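Local coordinates for protein putative isomerase YbhH (Escherichia coli, PDB 6OTV) that probably acts as an isomerase of the PrpF family, within the diaminopimelate epimerase clan, although its substrate and reaction remain unassigned, at residues A[183-191]-A[229-238]. Sequence-based numbering, arbitrary orientation.
Sequences YFDDVPVTC and SIRLQAGKAM
Phe184 lies against helix 221-237 from the end of a beta hairpin, whose strands 182-184 and 187-193 are joined by a type I' turn from Phe184 to Val187. The pairing illustrates how a helix packs on a sheet in the diaminopimelate epimerase-like fold of the PrpF family: alternate residues of the strand face the helix, here Val187, Val189 and Cys191, while the two axes cross at -45°. With CG anti to its carbonyl carbon (chi1 -55°), Phe184 sends its ring along the helix. The backbone of Gln233 and Ala234 lies over one ring face; Phe184 CZ is 4.0 Å from Ala234 CA, and Ala237 CB meets the ring edge 3.8 Å from that same CZ. The aliphatic part of Gln233 runs past the ring, its CG 3.6 Å from Phe184 CD1. Nearer the backbone, Phe184 CB touches Ile230 CG2 at 3.9 Å.

In the turn, Asp185 also reaches across to the helix. Its OD2 accepts a hydrogen bond from Ser229 OG through the syn lone pair, a link between exposed turn and helix that borders the apolar contact. Val187 CB then approaches Ile230 CD1, and Val189 CG1 stands 4.1 Å from Ile230 CG2; Ile201 of the adjoining strand 197-202 touches all three side chains and extends this apolar layer. At the far end, Cys191 turns SG to Ala234 CB, 4.0 Å away, while its CB rests 3.5 Å from Met238 SD.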
loop_
_atom_site.group_PDB
_atom_site.type_symbol
_atom_site.label_atom_id
_atom_site.label_comp_id
_atom_site.label_asym_id
_atom_site.label_seq_id
_atom_site.Cartn_x
_atom_site.Cartn_y
_atom_site.Cartn_z
ATOM N N TYR A 183 0.576 19.565 -28.390
ATOM C CA TYR A 183 0.945 20.830 -29.009
ATOM C C TYR A 183 -0.090 21.882 -28.650
ATOM O O TYR A 183 -1.289 21.680 -28.865
ATOM C CB TYR A 183 1.066 20.693 -30.530
ATOM C CG TYR A 183 2.198 19.793 -30.961
ATOM C CD1 TYR A 183 3.455 20.313 -31.245
ATOM C CD2 TYR A 183 2.015 18.420 -31.073
ATOM C CE1 TYR A 183 4.497 19.492 -31.634
ATOM C CE2 TYR A 183 3.051 17.591 -31.462
ATOM C CZ TYR A 183 4.289 18.131 -31.740
ATOM O OH TYR A 183 5.322 17.309 -32.128
ATOM N N PHE A 184 0.378 22.992 -28.089
ATOM C CA PHE A 184 -0.470 24.133 -27.779
ATOM C C PHE A 184 0.284 25.391 -28.175
ATOM O O PHE A 184 1.425 25.589 -27.747
ATOM C CB PHE A 184 -0.840 24.171 -26.292
ATOM C CG PHE A 184 -1.489 22.911 -25.794
ATOM C CD1 PHE A 184 -2.839 22.679 -26.004
ATOM C CD2 PHE A 184 -0.752 21.960 -25.113
ATOM C CE1 PHE A 184 -3.437 21.522 -25.545
ATOM C CE2 PHE A 184 -1.344 20.803 -24.649
ATOM C CZ PHE A 184 -2.687 20.582 -24.866
ATOM N N ASP A 185 -0.348 26.224 -29.005
ATOM C CA ASP A 185 0.276 27.445 -29.517
ATOM C C ASP A 185 1.580 27.129 -30.245
ATOM O O ASP A 185 2.572 27.850 -30.121
ATOM C CB ASP A 185 0.507 28.460 -28.395
ATOM C CG ASP A 185 -0.738 28.704 -27.564
ATOM O OD1 ASP A 185 -1.798 28.132 -27.896
ATOM O OD2 ASP A 185 -0.656 29.463 -26.575
ATOM N N ASP A 186 1.578 26.024 -30.997
ATOM C CA ASP A 186 2.726 25.584 -31.794
ATOM C C ASP A 186 3.962 25.328 -30.935
ATOM O O ASP A 186 5.095 25.480 -31.398
ATOM C CB ASP A 186 3.043 26.589 -32.907
ATOM C CG ASP A 186 1.853 26.845 -33.810
ATOM O OD1 ASP A 186 1.118 25.880 -34.111
ATOM O OD2 ASP A 186 1.645 28.011 -34.212
ATOM N N VAL A 187 3.757 24.929 -29.685
ATOM C CA VAL A 187 4.836 24.616 -28.758
ATOM C C VAL A 187 4.700 23.152 -28.356
ATOM O O VAL A 187 3.680 22.763 -27.779
ATOM C CB VAL A 187 4.816 25.520 -27.514
ATOM C CG1 VAL A 187 5.943 25.140 -26.562
ATOM C CG2 VAL A 187 4.912 26.984 -27.913
ATOM N N PRO A 188 5.688 22.301 -28.635
ATOM C CA PRO A 188 5.607 20.896 -28.204
ATOM C C PRO A 188 5.792 20.791 -26.698
ATOM O O PRO A 188 6.818 21.209 -26.160
ATOM C CB PRO A 188 6.754 20.224 -28.967
ATOM C CG PRO A 188 7.741 21.326 -29.193
ATOM C CD PRO A 188 6.930 22.584 -29.378
ATOM N N VAL A 189 4.789 20.236 -26.016
ATOM C CA VAL A 189 4.820 20.074 -24.569
ATOM C C VAL A 189 4.490 18.625 -24.227
ATOM O O VAL A 189 4.123 17.825 -25.088
ATOM C CB VAL A 189 3.847 21.030 -23.845
ATOM C CG1 VAL A 189 4.114 22.478 -24.245
ATOM C CG2 VAL A 189 2.402 20.636 -24.125
ATOM N N THR A 190 4.630 18.297 -22.944
ATOM C CA THR A 190 4.275 16.982 -22.427
ATOM C C THR A 190 3.402 17.145 -21.192
ATOM O O THR A 190 3.778 17.846 -20.247
ATOM C CB THR A 190 5.518 16.152 -22.086
ATOM O OG1 THR A 190 6.110 15.658 -23.294
ATOM C CG2 THR A 190 5.149 14.977 -21.191
ATOM N N CYS A 191 2.237 16.504 -21.210
ATOM C CA CYS A 191 1.322 16.501 -20.078
ATOM C C CYS A 191 1.461 15.173 -19.346
ATOM O O CYS A 191 1.178 14.114 -19.916
ATOM C CB CYS A 191 -0.116 16.722 -20.541
ATOM S SG CYS A 191 -0.371 18.298 -21.388
ATOM N N SER A 229 -1.525 30.743 -21.318
ATOM C CA SER A 229 -2.256 30.252 -22.483
ATOM C C SER A 229 -2.073 28.751 -22.655
ATOM O O SER A 229 -3.021 28.035 -22.997
ATOM C CB SER A 229 -1.796 30.992 -23.740
ATOM O OG SER A 229 -2.311 30.381 -24.909
ATOM N N ILE A 230 -0.860 28.254 -22.414
ATOM C CA ILE A 230 -0.608 26.826 -22.543
ATOM C C ILE A 230 -1.154 26.061 -21.342
ATOM O O ILE A 230 -1.621 24.926 -21.487
ATOM C CB ILE A 230 0.897 26.575 -22.739
ATOM C CG1 ILE A 230 1.434 27.442 -23.877
ATOM C CG2 ILE A 230 1.165 25.106 -23.025
ATOM C CD1 ILE A 230 2.934 27.347 -24.064
ATOM N N ARG A 231 -1.124 26.662 -20.149
ATOM C CA ARG A 231 -1.570 25.950 -18.954
ATOM C C ARG A 231 -3.079 25.748 -18.962
ATOM O O ARG A 231 -3.567 24.641 -18.701
ATOM C CB ARG A 231 -1.144 26.696 -17.693
ATOM C CG ARG A 231 -1.482 25.927 -16.425
ATOM C CD ARG A 231 -1.142 26.710 -15.178
ATOM N NE ARG A 231 -2.131 27.740 -14.878
ATOM C CZ ARG A 231 -3.198 27.549 -14.109
ATOM N NH1 ARG A 231 -3.420 26.363 -13.557
ATOM N NH2 ARG A 231 -4.046 28.545 -13.891
ATOM N N LEU A 232 -3.836 26.815 -19.234
ATOM C CA LEU A 232 -5.286 26.682 -19.341
ATOM C C LEU A 232 -5.660 25.673 -20.418
ATOM O O LEU A 232 -6.589 24.877 -20.242
ATOM C CB LEU A 232 -5.920 28.042 -19.638
ATOM C CG LEU A 232 -5.593 29.206 -18.698
ATOM C CD1 LEU A 232 -6.184 30.504 -19.227
ATOM C CD2 LEU A 232 -6.089 28.926 -17.290
ATOM N N GLN A 233 -4.932 25.682 -21.536
ATOM C CA GLN A 233 -5.205 24.735 -22.610
ATOM C C GLN A 233 -4.821 23.315 -22.207
ATOM O O GLN A 233 -5.519 22.355 -22.554
ATOM C CB GLN A 233 -4.459 25.163 -23.874
ATOM C CG GLN A 233 -5.285 25.109 -25.150
ATOM C CD GLN A 233 -4.576 25.754 -26.329
ATOM O OE1 GLN A 233 -3.839 26.728 -26.168
ATOM N NE2 GLN A 233 -4.790 25.207 -27.521
ATOM N N ALA A 234 -3.718 23.161 -21.467
ATOM C CA ALA A 234 -3.274 21.829 -21.067
ATOM C C ALA A 234 -4.185 21.237 -19.998
ATOM O O ALA A 234 -4.446 20.028 -19.998
ATOM C CB ALA A 234 -1.830 21.879 -20.569
ATOM N N GLY A 235 -4.668 22.071 -19.075
ATOM C CA GLY A 235 -5.568 21.578 -18.046
ATOM C C GLY A 235 -6.867 21.039 -18.614
ATOM O O GLY A 235 -7.340 19.976 -18.206
ATOM N N LYS A 236 -7.459 21.764 -19.567
ATOM C CA LYS A 236 -8.679 21.276 -20.202
ATOM C C LYS A 236 -8.418 20.006 -21.001
ATOM O O LYS A 236 -9.306 19.155 -21.121
ATOM C CB LYS A 236 -9.276 22.359 -21.103
ATOM N N ALA A 237 -7.207 19.855 -21.540
ATOM C CA ALA A 237 -6.868 18.669 -22.314
ATOM C C ALA A 237 -6.569 17.458 -21.442
ATOM O O ALA A 237 -6.689 16.324 -21.918
ATOM C CB ALA A 237 -5.668 18.958 -23.219
ATOM N N MET A 238 -6.184 17.667 -20.183
ATOM C CA MET A 238 -5.846 16.579 -19.276
ATOM C C MET A 238 -7.033 16.106 -18.448
ATOM O O MET A 238 -6.834 15.509 -17.382
ATOM C CB MET A 238 -4.707 16.999 -18.346
ATOM C CG MET A 238 -3.344 17.043 -19.004
ATOM S SD MET A 238 -2.112 17.650 -17.841
ATOM C CE MET A 238 -2.977 19.082 -17.233
#